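Local coordinates for uncharacterized protein AF_1382 (Archaeoglobus fulgidus, PDB 3OV8), which is of unestablished function but resembles winged helix-turn-helix proteins, probably binds DNA, and forms a two-fold symmetric pair in the crystal, at the interface of chains A and B. Sequence-based numbering; all coordinates share one arbitrary frame. Chains: chain A/B, Protein AF_1382.

The interface of chains A and B. Residues chain A 5, 8, 91, 94; chain B 56-58, 76.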
# COMPACT_ATOMS: atom_id res chain seq x y z
N ARG A 5 -6.18 -3.80 -9.01
CA ARG A 5 -6.13 -2.41 -8.61
C ARG A 5 -5.24 -2.38 -7.37
O ARG A 5 -4.57 -1.39 -7.08
CB ARG A 5 -7.52 -1.88 -8.27
CG ARG A 5 -8.46 -1.79 -9.46
CD ARG A 5 -9.89 -1.60 -8.99
NE ARG A 5 -10.78 -1.22 -10.08
CZ ARG A 5 -12.03 -0.82 -9.91
NH1 ARG A 5 -12.55 -0.76 -8.69
NH2 ARG A 5 -12.77 -0.48 -10.96
N LEU A 8 -1.75 -2.15 -8.31
CA LEU A 8 -1.44 -0.79 -8.72
C LEU A 8 -0.71 -0.03 -7.59
O LEU A 8 0.26 0.68 -7.84
CB LEU A 8 -2.73 -0.07 -9.13
CG LEU A 8 -2.73 1.41 -9.53
CD1 LEU A 8 -1.66 1.72 -10.56
CD2 LEU A 8 -4.10 1.77 -10.06
N MET A 91 -11.30 -0.04 -2.25
CA MET A 91 -10.92 -0.32 -3.63
C MET A 91 -11.92 -1.23 -4.33
O MET A 91 -12.22 -1.05 -5.51
CB MET A 91 -9.53 -0.94 -3.70
CG MET A 91 -8.96 -0.99 -5.11
SD MET A 91 -8.47 0.65 -5.69
CE MET A 91 -6.92 0.84 -4.82
N ASP A 94 -17.27 -0.08 -5.62
CA ASP A 94 -17.61 1.04 -6.50
C ASP A 94 -19.07 1.45 -6.30
O ASP A 94 -19.89 0.67 -5.83
CB ASP A 94 -17.37 0.67 -7.97
CG ASP A 94 -15.90 0.75 -8.36
OD1 ASP A 94 -15.18 1.63 -7.84
OD2 ASP A 94 -15.47 -0.07 -9.20
N GLU B 56 -8.88 4.23 -14.54
CA GLU B 56 -9.53 2.92 -14.69
C GLU B 56 -10.08 2.41 -13.37
O GLU B 56 -11.16 1.80 -13.32
CB GLU B 56 -8.55 1.90 -15.25
CG GLU B 56 -8.00 2.22 -16.63
CD GLU B 56 -8.98 1.89 -17.74
OE1 GLU B 56 -10.18 2.25 -17.61
OE2 GLU B 56 -8.56 1.27 -18.74
N ALA B 57 -9.34 2.65 -12.29
CA ALA B 57 -9.74 2.21 -10.96
C ALA B 57 -10.73 3.18 -10.29
O ALA B 57 -11.06 3.04 -9.11
CB ALA B 57 -8.52 2.01 -10.07
N LYS B 58 -11.19 4.16 -11.06
CA LYS B 58 -12.14 5.16 -10.57
C LYS B 58 -11.64 5.95 -9.36
O LYS B 58 -12.43 6.37 -8.51
CB LYS B 58 -13.48 4.51 -10.22
CG LYS B 58 -14.02 3.54 -11.27
CD LYS B 58 -14.36 4.25 -12.57
CE LYS B 58 -15.05 3.30 -13.54
NZ LYS B 58 -15.36 3.96 -14.84
N LYS B 76 -13.53 8.19 -4.01
CA LYS B 76 -12.85 6.93 -3.76
C LYS B 76 -11.34 7.14 -3.66
O LYS B 76 -10.69 6.65 -2.74
CB LYS B 76 -13.18 5.94 -4.88
CG LYS B 76 -12.48 4.59 -4.77
CD LYS B 76 -12.78 3.72 -5.99
CE LYS B 76 -12.35 2.29 -5.75
NZ LYS B 76 -12.30 1.51 -7.01
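A:Arg5 on the N-terminal helix 5-9 of chain A, together with A:Met91 and A:Asp94 at and just beyond the end of helix 75-92, meets chain B at B:Lys76, on the first turn of helix 75-92, and at the loop B:Ala57-B:Lys58 after helix 44-56. The amine of B:Lys76 is the hub. Its chain is extended, with CG anti to the backbone N (chi1 178°), and reaches across the interface. NZ donates to the backbone carbonyl O of A:Met91 at 3.0 Å. It also meets the carboxylate OD1 of A:Asp94 on the syn side, out of the carboxylate plane, in a salt bridge. Within chain B, NZ donates to the carbonyl O of B:Ala57 at 2.9 Å, which ties the amine to its own loop. A:Asp94 is poorly ordered, so its bonds are less certain.

A:Arg5 crosses B:Lys76 at about a right angle. Its NH1 lies 2.8 Å from B:Lys76 NZ, but these two groups, which would both normally carry positive charge, share no hydrogen bond. The surrounding acceptors, A:Met91 O, A:Asp94 and B:Ala57 O, probably offset any repulsion. NH1 and NH2 grip A:Asp94 OD2 end-on, with NH1 to OD2 at 3.0 Å. NH1 also donates to A:Met91 O, nearly along the C=O axis (171°). This carbonyl therefore accepts from both side chains. The carbonyl O of B:Ala57 lies over one guanidinium face, 4.0 Å above its plane. Farther back, A:Arg5 CG packs on the methyl CB of B:Ala57 at 3.9 Å. An alanine in place of A:Arg5 would probably leave A:Asp94 OD2 without its guanidinium partner and open a gap over B:Ala57.

The patch lies toward one end of the two-fold symmetric interface, where the C-terminal end of one long helix passes the start of its mate. A twin lies at the other end. The structure alone does not show that this pair forms in solution.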